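Local coordinates for protein oxidoreductase, Gfo/Idh/MocA family (Vibrio cholerae, PDB 1XEA) that probably works as an NAD(P)-dependent oxidoreductase of the Gfo/Idh/MocA family on a substrate not yet established, using a nucleotide-binding Rossmann domain, at residues V31-N36 against A51-Y56; R148-R153 against H212-R217; C181-L186 against H296-A301; N232-F237 against K244-N249. One frame throughout, in Å; residues are numbered along the deposited sequence.

Contact 1 (V31-N36 against A51-Y56); sequences VLCTRN and ATCTDY
V31 and A51 open this contact side chain to side chain: both methyl branches of the valine rest on one small knob, with V31 CG1 3.5 Å and V31 CG2 3.6 Å from A51 CB. CG1 is anti to the backbone N (chi1 -176°), and this puts the fork of the valine across the alanine methyl. Two residues on, C33 and C53 face each other with SG anti to N in both. Their sulfurs stay apart, C33 SG to C53 SG measuring 4.2 Å, so the pair packs as two thiols and forms no disulfide. The same register continues in the backbone, where T34 N donates to C53 O over 3.3 Å, in the carbonyl plane, and C33 CA leans on that oxygen at 3.2 Å. At the far end the side chains change role. T54 turns CG2 against R35 O (3.1 Å), whereas R35 starts out away from its partner and folds back through a bend at chi2 (-69°), so that NH1 gives T54 O a weak bond of 3.4 Å.

Segment 31-36 is the end of the outer strand 28-33 of the Rossmann sheet and the turn after it; 51-56, in the loop after helix 37-46, runs beside it in the same direction. L40 of that helix packs on L32, T34, T52 and T54. The chemistry is graded: apolar and thiol groups fill the buried end, while charged R35 and D55 lie at the more exposed end, their charged atoms not touching. D55 pairs with R57, and the long, bent R35 bond probably contributes little.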
# COMPACT_ATOMS: atom_id res chain seq x y z
N VAL A 31 29.68 -14.51 29.40
CA VAL A 31 30.82 -15.41 29.38
C VAL A 31 30.82 -16.09 28.02
O VAL A 31 30.14 -17.09 27.81
CB VAL A 31 30.72 -16.48 30.51
CG1 VAL A 31 31.97 -17.33 30.51
CG2 VAL A 31 30.55 -15.80 31.87
N LEU A 32 31.57 -15.53 27.08
CA LEU A 32 31.62 -16.10 25.74
C LEU A 32 32.36 -17.42 25.69
O LEU A 32 33.34 -17.65 26.41
CB LEU A 32 32.25 -15.11 24.75
CG LEU A 32 31.49 -13.80 24.57
CD1 LEU A 32 32.13 -13.00 23.45
CD2 LEU A 32 30.02 -14.07 24.24
N CYS A 33 31.87 -18.31 24.83
CA CYS A 33 32.46 -19.62 24.67
C CYS A 33 32.17 -20.19 23.29
O CYS A 33 31.03 -20.24 22.85
CB CYS A 33 31.92 -20.58 25.71
SG CYS A 33 32.37 -22.28 25.38
N THR A 34 33.22 -20.64 22.62
CA THR A 34 33.06 -21.22 21.30
C THR A 34 34.32 -21.96 20.89
O THR A 34 35.41 -21.67 21.40
CB THR A 34 32.69 -20.11 20.27
OG1 THR A 34 32.43 -20.70 18.99
CG2 THR A 34 33.82 -19.10 20.15
N ARG A 35 34.17 -22.93 20.00
CA ARG A 35 35.30 -23.73 19.52
C ARG A 35 36.43 -22.85 18.98
O ARG A 35 37.51 -22.80 19.57
CB ARG A 35 34.84 -24.71 18.43
CG ARG A 35 34.23 -26.01 18.94
CD ARG A 35 35.27 -26.91 19.61
NE ARG A 35 34.68 -28.11 20.21
CZ ARG A 35 34.51 -28.31 21.51
NH1 ARG A 35 34.89 -27.39 22.39
NH2 ARG A 35 33.95 -29.43 21.95
N ASN A 36 36.16 -22.16 17.88
CA ASN A 36 37.15 -21.29 17.24
C ASN A 36 37.65 -20.17 18.16
O ASN A 36 36.87 -19.30 18.56
CB ASN A 36 36.57 -20.68 15.97
CG ASN A 36 37.61 -19.97 15.14
OD1 ASN A 36 38.59 -19.45 15.67
ND2 ASN A 36 37.41 -19.94 13.83
N ALA A 51 35.40 -12.81 30.58
CA ALA A 51 35.18 -14.25 30.69
C ALA A 51 35.18 -14.93 29.32
O ALA A 51 34.14 -15.03 28.67
CB ALA A 51 33.86 -14.51 31.41
N THR A 52 36.35 -15.39 28.88
CA THR A 52 36.48 -16.07 27.59
C THR A 52 36.65 -17.55 27.85
O THR A 52 37.09 -17.95 28.93
CB THR A 52 37.68 -15.55 26.80
OG1 THR A 52 37.54 -14.13 26.62
CG2 THR A 52 37.76 -16.22 25.44
N CYS A 53 36.33 -18.38 26.85
CA CYS A 53 36.41 -19.82 27.04
C CYS A 53 36.27 -20.57 25.71
O CYS A 53 35.57 -20.11 24.81
CB CYS A 53 35.27 -20.19 27.99
SG CYS A 53 35.11 -21.89 28.51
N THR A 54 36.93 -21.71 25.59
CA THR A 54 36.83 -22.48 24.35
C THR A 54 36.13 -23.82 24.54
O THR A 54 35.48 -24.33 23.62
CB THR A 54 38.22 -22.76 23.75
OG1 THR A 54 38.82 -21.53 23.36
CG2 THR A 54 38.10 -23.65 22.52
N ASP A 55 36.28 -24.40 25.73
CA ASP A 55 35.66 -25.68 26.04
C ASP A 55 34.42 -25.45 26.90
O ASP A 55 34.50 -24.86 27.98
CB ASP A 55 36.65 -26.58 26.78
CG ASP A 55 36.12 -27.98 26.97
OD1 ASP A 55 35.09 -28.14 27.65
OD2 ASP A 55 36.75 -28.92 26.44
N TYR A 56 33.28 -25.95 26.43
CA TYR A 56 32.01 -25.79 27.13
C TYR A 56 32.03 -26.26 28.57
O TYR A 56 31.04 -26.11 29.28
CB TYR A 56 30.89 -26.48 26.37
CG TYR A 56 30.91 -27.99 26.41
CD1 TYR A 56 30.40 -28.68 27.50
CD2 TYR A 56 31.41 -28.72 25.33
CE1 TYR A 56 30.38 -30.08 27.53
CE2 TYR A 56 31.40 -30.12 25.35
CZ TYR A 56 30.88 -30.79 26.45
OH TYR A 56 30.87 -32.18 26.47

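Contact 2 (R148-R153 against H212-R217); sequences RWEKHR and HASMNR
Backbone hydrogen bonds join strands 146-152 and 209-216, parallel neighbours in the middle of the mixed sheet of the C-terminal domain. W149 N meets H212 O at 2.9 Å, almost straight (173°), S214 N returns the bond to W149 O at 2.9 Å, and K151 N reaches S214 O at 2.9 Å; all three lie nearly along the C=O axis. R153 N continues to N216 O at 3.1 Å, but from above the carbonyl plane.

Ionic and polar side-chain links run along the first strand, on the face that carries R148, E150 and H152. E150 spreads its carboxylate between two neighbours: OE2 pairs with R148 NE (3.1 Å), and OE1, through its anti lone pair, accepts from H152 NE2 (3.1 Å); the oxygen stands 25° out of the imidazole plane. E150 OE2 also takes R148 of the second subunit. Across the strands S214 OG stands at the edge of the H152 ring, though its bond goes to D201.

Apolar contacts fill the rest. N216 CB sits over one face of H152, 4.1 Å from the ring centroid, in a CH-pi contact. On the opposite face of the sheet the selenomethionine M215 bends at chi3 (-80°), laying CE beside K151 CD at 3.6 Å.

R153 and R217 lie side by side with guanidinium planes nearly perpendicular, and D167 bridges both, probably offsetting their mutual repulsion. The cluster around E150 would likewise keep that carboxylate ionised and could favour a protonated H152.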
# COMPACT_ATOMS: atom_id res chain seq x y z
N ARG A 148 -3.40 -17.54 10.26
CA ARG A 148 -2.57 -18.07 9.20
C ARG A 148 -1.20 -17.43 9.21
O ARG A 148 -1.06 -16.21 9.10
CB ARG A 148 -3.22 -17.83 7.84
CG ARG A 148 -2.38 -18.26 6.65
CD ARG A 148 -3.17 -18.15 5.36
NE ARG A 148 -3.45 -16.78 4.98
CZ ARG A 148 -4.52 -16.39 4.29
NH1 ARG A 148 -5.43 -17.28 3.90
NH2 ARG A 148 -4.68 -15.10 3.99
N TRP A 149 -0.17 -18.25 9.33
CA TRP A 149 1.18 -17.75 9.34
C TRP A 149 1.88 -18.19 8.05
O TRP A 149 2.08 -19.38 7.83
CB TRP A 149 1.90 -18.29 10.58
CG TRP A 149 3.04 -17.44 11.02
CD1 TRP A 149 4.19 -17.18 10.33
CD2 TRP A 149 3.12 -16.68 12.23
NE1 TRP A 149 4.98 -16.31 11.03
CE2 TRP A 149 4.34 -15.99 12.20
CE3 TRP A 149 2.27 -16.52 13.33
CZ2 TRP A 149 4.75 -15.14 13.24
CZ3 TRP A 149 2.67 -15.68 14.36
CH2 TRP A 149 3.90 -15.01 14.30
N GLU A 150 2.23 -17.24 7.20
CA GLU A 150 2.93 -17.53 5.94
C GLU A 150 4.37 -17.03 6.04
O GLU A 150 4.63 -15.91 6.49
CB GLU A 150 2.24 -16.81 4.78
CG GLU A 150 0.79 -17.22 4.54
CD GLU A 150 0.15 -16.50 3.35
OE1 GLU A 150 0.67 -16.62 2.22
OE2 GLU A 150 -0.89 -15.82 3.56
N LYS A 151 5.31 -17.86 5.63
CA LYS A 151 6.72 -17.48 5.65
C LYS A 151 7.30 -18.09 4.39
O LYS A 151 7.54 -19.30 4.34
CB LYS A 151 7.43 -18.03 6.87
CG LYS A 151 8.81 -17.46 7.08
CD LYS A 151 9.50 -18.07 8.29
CE LYS A 151 10.79 -17.34 8.61
NZ LYS A 151 11.72 -17.34 7.45
N HIS A 152 7.51 -17.26 3.38
CA HIS A 152 8.02 -17.75 2.11
C HIS A 152 9.43 -17.26 1.81
O HIS A 152 9.89 -16.26 2.36
CB HIS A 152 7.07 -17.34 0.97
CG HIS A 152 5.62 -17.62 1.24
ND1 HIS A 152 5.19 -18.70 1.99
CD2 HIS A 152 4.50 -16.98 0.83
CE1 HIS A 152 3.87 -18.71 2.03
NE2 HIS A 152 3.43 -17.68 1.33
N ARG A 153 10.12 -18.00 0.94
CA ARG A 153 11.48 -17.68 0.49
C ARG A 153 11.49 -17.75 -1.03
O ARG A 153 10.67 -18.44 -1.63
CB ARG A 153 12.50 -18.70 1.01
CG ARG A 153 12.87 -18.62 2.47
CD ARG A 153 14.30 -18.14 2.68
NE ARG A 153 14.51 -17.63 4.03
CZ ARG A 153 14.38 -18.35 5.15
NH1 ARG A 153 14.04 -19.63 5.07
NH2 ARG A 153 14.56 -17.78 6.33
N HIS A 212 -3.13 -22.47 10.66
CA HIS A 212 -2.51 -22.74 9.37
C HIS A 212 -1.08 -22.23 9.24
O HIS A 212 -0.82 -21.04 9.43
CB HIS A 212 -3.38 -22.13 8.26
CG HIS A 212 -2.91 -22.45 6.86
ND1 HIS A 212 -3.50 -21.90 5.74
CD2 HIS A 212 -1.93 -23.26 6.41
CE1 HIS A 212 -2.91 -22.36 4.66
NE2 HIS A 212 -1.95 -23.19 5.04
N ALA A 213 -0.17 -23.14 8.92
CA ALA A 213 1.24 -22.80 8.74
C ALA A 213 1.55 -23.06 7.27
O ALA A 213 1.34 -24.16 6.78
CB ALA A 213 2.12 -23.65 9.64
N SER A 214 2.06 -22.05 6.60
CA SER A 214 2.35 -22.13 5.18
C SER A 214 3.77 -21.63 4.87
O SER A 214 4.18 -20.56 5.32
CB SER A 214 1.29 -21.30 4.45
OG SER A 214 1.55 -21.11 3.09
N MSE A 215 4.51 -22.42 4.11
CA MSE A 215 5.86 -22.03 3.74
C MSE A 215 6.17 -22.46 2.32
O MSE A 215 6.24 -23.65 2.03
CB MSE A 215 6.88 -22.66 4.68
CG MSE A 215 8.32 -22.42 4.26
SE MSE A 215 9.58 -22.92 5.64
CE MSE A 215 9.41 -21.35 6.76
N ASN A 216 6.37 -21.48 1.45
CA ASN A 216 6.70 -21.77 0.07
C ASN A 216 8.08 -21.21 -0.17
O ASN A 216 8.24 -20.02 -0.43
CB ASN A 216 5.70 -21.09 -0.87
CG ASN A 216 5.88 -21.52 -2.30
OD1 ASN A 216 6.99 -21.82 -2.73
ND2 ASN A 216 4.80 -21.55 -3.05
N ARG A 217 9.08 -22.08 -0.05
CA ARG A 217 10.46 -21.63 -0.24
C ARG A 217 10.87 -21.53 -1.69
O ARG A 217 12.05 -21.47 -2.01
CB ARG A 217 11.40 -22.53 0.56
CG ARG A 217 11.26 -22.26 2.03
CD ARG A 217 12.13 -23.13 2.84
NE ARG A 217 13.53 -22.97 2.50
CZ ARG A 217 14.51 -23.48 3.22
NH1 ARG A 217 14.24 -24.19 4.31
NH2 ARG A 217 15.77 -23.28 2.85

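Contact 3 (C181-L186 against H296-A301); sequences CNLDDL and HQLAEA
The irregular segment C181-L186 passes close to one side of helix 286-311, with the CA atoms of C181 and L298 only 4.6 Å apart, and then leaves the helix in a beta turn closed by L186 N to L183 O (3.1 Å). L183 and L186, at the two ends of the turn, both touch L298. L298 is the centre of the contact: its CD2 lies against N182 O at 3.0 Å and meets a leucine methyl on each of two approaches. L183 crosses it obliquely, CD2 to L298 CD2 measuring 4.1 Å. L186, by contrast, comes head-on, tip to tip, with L186 CD1 4.2 Å from L298 CD2; its CB already points at the helix, and CG, anti to the backbone N (chi1 -177°), carries CD1 on to L298.

This is packing between a connection and a helix in the C-terminal part of the fold. The connection leads from helix 160-175 into the edge strand 186-193 of the mixed sheet, and L298 also touches L172 of helix 160-175, while L186 rests on V202 and W204 of the neighbouring strand 196-206. Further along the helix, A301 presents CB to L183 CG at 4.2 Å, so L183 lies against both L298 and A301.

At the other end Q297, extended beyond CG with chi2 177°, reaches along C181 and sets OE1 3.5 Å from C181 CB. Its amide nitrogen turns instead to E104 of helix 100-112, whose carboxylate accepts a hydrogen bond from Q297 NE2.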
# COMPACT_ATOMS: atom_id res chain seq x y z
N CYS A 181 0.24 -32.27 18.55
CA CYS A 181 1.44 -33.10 18.59
C CYS A 181 1.40 -34.28 17.64
O CYS A 181 2.14 -35.24 17.82
CB CYS A 181 1.63 -33.62 20.01
SG CYS A 181 0.16 -34.44 20.60
N ASN A 182 0.55 -34.20 16.62
CA ASN A 182 0.42 -35.26 15.63
C ASN A 182 -0.26 -34.77 14.35
O ASN A 182 -0.28 -33.57 14.06
CB ASN A 182 -0.38 -36.43 16.21
CG ASN A 182 -1.76 -36.02 16.68
OD1 ASN A 182 -2.62 -36.87 16.90
ND2 ASN A 182 -1.98 -34.72 16.85
N LEU A 183 -0.82 -35.70 13.60
CA LEU A 183 -1.50 -35.37 12.36
C LEU A 183 -3.00 -35.57 12.47
O LEU A 183 -3.71 -35.60 11.46
CB LEU A 183 -0.96 -36.22 11.22
CG LEU A 183 0.54 -36.11 10.94
CD1 LEU A 183 0.84 -36.94 9.71
CD2 LEU A 183 0.96 -34.66 10.71
N ASP A 184 -3.49 -35.69 13.70
CA ASP A 184 -4.91 -35.88 13.93
C ASP A 184 -5.73 -34.73 13.37
O ASP A 184 -5.47 -33.57 13.67
CB ASP A 184 -5.19 -36.02 15.42
CG ASP A 184 -5.30 -37.46 15.85
OD1 ASP A 184 -4.40 -38.25 15.49
OD2 ASP A 184 -6.28 -37.78 16.56
N ASP A 185 -6.74 -35.08 12.58
CA ASP A 185 -7.63 -34.09 11.98
C ASP A 185 -6.84 -32.94 11.39
O ASP A 185 -7.27 -31.78 11.42
CB ASP A 185 -8.60 -33.55 13.04
CG ASP A 185 -9.30 -34.65 13.82
OD1 ASP A 185 -9.89 -35.56 13.18
OD2 ASP A 185 -9.26 -34.61 15.07
N LEU A 186 -5.67 -33.26 10.85
CA LEU A 186 -4.80 -32.25 10.26
C LEU A 186 -4.63 -32.51 8.78
O LEU A 186 -4.53 -33.66 8.36
CB LEU A 186 -3.44 -32.27 10.97
CG LEU A 186 -2.38 -31.25 10.57
CD1 LEU A 186 -1.47 -31.00 11.76
CD2 LEU A 186 -1.60 -31.75 9.37
N HIS A 296 7.76 -29.76 18.36
CA HIS A 296 8.82 -30.60 17.85
C HIS A 296 8.26 -31.98 17.54
O HIS A 296 8.69 -32.63 16.59
CB HIS A 296 9.98 -30.71 18.85
CG HIS A 296 10.76 -29.45 18.99
ND1 HIS A 296 10.36 -28.42 19.81
CD2 HIS A 296 11.92 -29.05 18.41
CE1 HIS A 296 11.24 -27.43 19.73
NE2 HIS A 296 12.19 -27.79 18.89
N GLN A 297 7.28 -32.43 18.31
CA GLN A 297 6.72 -33.74 18.02
C GLN A 297 5.96 -33.66 16.70
O GLN A 297 6.00 -34.60 15.90
CB GLN A 297 5.80 -34.19 19.16
CG GLN A 297 6.55 -34.41 20.48
CD GLN A 297 5.64 -34.79 21.65
OE1 GLN A 297 4.58 -34.19 21.85
NE2 GLN A 297 6.06 -35.77 22.44
N LEU A 298 5.29 -32.54 16.47
CA LEU A 298 4.54 -32.33 15.23
C LEU A 298 5.51 -32.26 14.03
O LEU A 298 5.24 -32.83 12.97
CB LEU A 298 3.74 -31.03 15.30
CG LEU A 298 2.33 -31.03 14.68
CD1 LEU A 298 2.02 -29.60 14.29
CD2 LEU A 298 2.23 -31.95 13.49
N ALA A 299 6.61 -31.55 14.20
CA ALA A 299 7.60 -31.43 13.15
C ALA A 299 8.09 -32.82 12.77
O ALA A 299 8.27 -33.14 11.60
CB ALA A 299 8.76 -30.57 13.61
N GLU A 300 8.32 -33.66 13.78
CA GLU A 300 8.78 -35.02 13.56
C GLU A 300 7.78 -35.74 12.68
O GLU A 300 8.14 -36.31 11.64
CB GLU A 300 8.90 -35.76 14.89
CG GLU A 300 10.33 -36.06 15.31
CD GLU A 300 11.04 -36.95 14.31
OE1 GLU A 300 10.51 -38.04 14.01
OE2 GLU A 300 12.13 -36.55 13.83
N ALA A 301 6.52 -35.71 13.10
CA ALA A 301 5.42 -36.35 12.39
C ALA A 301 5.37 -35.90 10.94
O ALA A 301 5.26 -36.71 10.03
CB ALA A 301 4.12 -36.02 13.08

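Contact 4 (N232-F237 against K244-N249); sequences NVAYLF and KMWRDN
A beta hairpin near one edge of the mixed sheet pairs strand 233-237 with strand 242-247, their directions 167° apart. Two hydrogen-bonded pairs carry it. In A234 and W246, A234 N donates to W246 O (3.1 Å) and W246 N donates to A234 O (3.0 Å); L236 and K244 repeat this, with L236 N to K244 O at 3.0 Å. Between them Y235 and M245 form a non-hydrogen-bonded pair, side by side on the opposite face from W246. CG of the selenomethionine M245 lies over one face of the Y235 ring, 4.0 Å from its centroid, in a CH-pi contact, while SE stands obliquely to it in a Met-aromatic contact. R247 follows on that face, its guanidinium turned 84° from the Y235 ring. A bound nickel ion lies about 7 Å from the Y235 side chain.

The hairpin also belongs to the subunit interface, where A234 and W246 pack on F219 and I221 of the second subunit. On the face of A234, L236 and W246 the indole is held by W246 NE1 to E251, and A234 CB lies at its edge, 3.8 Å from W246 CE3. L236 lies alongside, with CD1 3.5 Å from W246 CH2.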
# COMPACT_ATOMS: atom_id res chain seq x y z
N ASN A 232 -16.01 -10.64 12.91
CA ASN A 232 -16.11 -9.29 12.35
C ASN A 232 -14.88 -8.44 12.56
O ASN A 232 -14.93 -7.21 12.47
CB ASN A 232 -17.32 -8.56 12.90
CG ASN A 232 -18.62 -9.19 12.44
OD1 ASN A 232 -18.77 -9.54 11.26
ND2 ASN A 232 -19.56 -9.34 13.35
N VAL A 233 -13.76 -9.10 12.84
CA VAL A 233 -12.52 -8.39 13.03
C VAL A 233 -11.41 -9.22 12.43
O VAL A 233 -11.41 -10.44 12.55
CB VAL A 233 -12.25 -8.13 14.52
CG1 VAL A 233 -11.01 -7.25 14.65
CG2 VAL A 233 -13.46 -7.44 15.17
N ALA A 234 -10.47 -8.55 11.77
CA ALA A 234 -9.35 -9.25 11.16
C ALA A 234 -8.11 -8.37 11.17
O ALA A 234 -8.21 -7.16 11.38
CB ALA A 234 -9.71 -9.66 9.74
N TYR A 235 -6.95 -8.99 10.98
CA TYR A 235 -5.65 -8.30 10.92
C TYR A 235 -4.77 -9.00 9.89
O TYR A 235 -4.86 -10.21 9.72
CB TYR A 235 -4.89 -8.39 12.24
CG TYR A 235 -5.49 -7.66 13.41
CD1 TYR A 235 -6.55 -8.22 14.13
CD2 TYR A 235 -5.00 -6.42 13.81
CE1 TYR A 235 -7.10 -7.56 15.22
CE2 TYR A 235 -5.54 -5.75 14.90
CZ TYR A 235 -6.59 -6.32 15.60
OH TYR A 235 -7.14 -5.66 16.67
N LEU A 236 -3.90 -8.25 9.24
CA LEU A 236 -3.00 -8.83 8.26
C LEU A 236 -1.69 -8.08 8.33
O LEU A 236 -1.60 -6.94 7.89
CB LEU A 236 -3.57 -8.71 6.85
CG LEU A 236 -3.00 -9.62 5.75
CD1 LEU A 236 -3.36 -9.01 4.41
CD2 LEU A 236 -1.50 -9.78 5.86
N PHE A 237 -0.67 -8.72 8.90
CA PHE A 237 0.63 -8.08 9.01
C PHE A 237 1.55 -8.54 7.89
O PHE A 237 1.76 -9.74 7.71
CB PHE A 237 1.26 -8.42 10.36
CG PHE A 237 0.45 -7.97 11.53
CD1 PHE A 237 -0.40 -8.85 12.18
CD2 PHE A 237 0.58 -6.68 12.02
CE1 PHE A 237 -1.12 -8.45 13.31
CE2 PHE A 237 -0.13 -6.26 13.16
CZ PHE A 237 -0.98 -7.15 13.80
N LYS A 244 -2.35 -4.12 8.79
CA LYS A 244 -3.61 -3.43 8.64
C LYS A 244 -4.69 -4.14 9.43
O LYS A 244 -4.67 -5.36 9.56
CB LYS A 244 -3.98 -3.30 7.16
CG LYS A 244 -3.65 -4.49 6.31
CD LYS A 244 -3.97 -4.26 4.83
CE LYS A 244 -3.01 -3.26 4.17
NZ LYS A 244 -3.01 -3.38 2.67
N MSE A 245 -5.60 -3.36 10.00
CA MSE A 245 -6.70 -3.86 10.81
C MSE A 245 -8.03 -3.57 10.11
O MSE A 245 -8.29 -2.44 9.71
CB MSE A 245 -6.68 -3.18 12.17
CG MSE A 245 -7.77 -3.63 13.13
SE MSE A 245 -7.77 -2.64 14.85
CE MSE A 245 -9.34 -1.52 14.55
N TRP A 246 -8.84 -4.61 9.97
CA TRP A 246 -10.15 -4.49 9.35
C TRP A 246 -11.22 -4.64 10.44
O TRP A 246 -11.37 -5.71 11.04
CB TRP A 246 -10.31 -5.57 8.28
CG TRP A 246 -9.42 -5.39 7.11
CD1 TRP A 246 -9.34 -4.28 6.31
CD2 TRP A 246 -8.49 -6.34 6.57
NE1 TRP A 246 -8.42 -4.49 5.32
CE2 TRP A 246 -7.89 -5.74 5.45
CE3 TRP A 246 -8.12 -7.64 6.93
CZ2 TRP A 246 -6.92 -6.39 4.68
CZ3 TRP A 246 -7.16 -8.29 6.16
CH2 TRP A 246 -6.57 -7.67 5.05
N ARG A 247 -11.95 -3.56 10.69
CA ARG A 247 -12.98 -3.55 11.71
C ARG A 247 -14.07 -2.60 11.27
O ARG A 247 -13.80 -1.54 10.72
CB ARG A 247 -12.37 -3.07 13.03
CG ARG A 247 -13.38 -2.64 14.05
CD ARG A 247 -12.67 -2.19 15.30
NE ARG A 247 -12.06 -3.32 15.99
CZ ARG A 247 -11.22 -3.21 17.00
NH1 ARG A 247 -10.88 -2.00 17.44
NH2 ARG A 247 -10.72 -4.31 17.58
N ASP A 248 -15.32 -3.00 11.49
CA ASP A 248 -16.47 -2.19 11.09
C ASP A 248 -16.40 -1.87 9.60
O ASP A 248 -16.75 -0.78 9.15
CB ASP A 248 -16.50 -0.89 11.88
CG ASP A 248 -16.53 -1.11 13.37
OD1 ASP A 248 -17.42 -1.86 13.85
OD2 ASP A 248 -15.67 -0.53 14.08
N ASN A 249 -15.94 -2.85 8.82
CA ASN A 249 -15.81 -2.69 7.39
C ASN A 249 -14.93 -1.51 7.04
O ASN A 249 -15.17 -0.82 6.06
CB ASN A 249 -17.18 -2.51 6.74
CG ASN A 249 -17.16 -2.87 5.27
OD1 ASN A 249 -16.63 -3.93 4.88
ND2 ASN A 249 -17.75 -2.01 4.43

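Followed from the N terminus, contact 1 closes a short loop around helix 37-46 and stays within the Rossmann domain, ahead of the other three. Contact 2 opens next at 148-153 and closes at 212-217, joining two strands that lie far apart in sequence. Contact 3 opens inside that span and closes only at 296-301, so contacts 2 and 3 cross along the chain; it ties the approach to strand 186-193 to the C-terminal helix. Contact 4, a local hairpin, falls entirely within the span of contact 3. Contacts 2 and 4 share the mixed sheet, with centres about 20 Å apart, and both meet the second subunit.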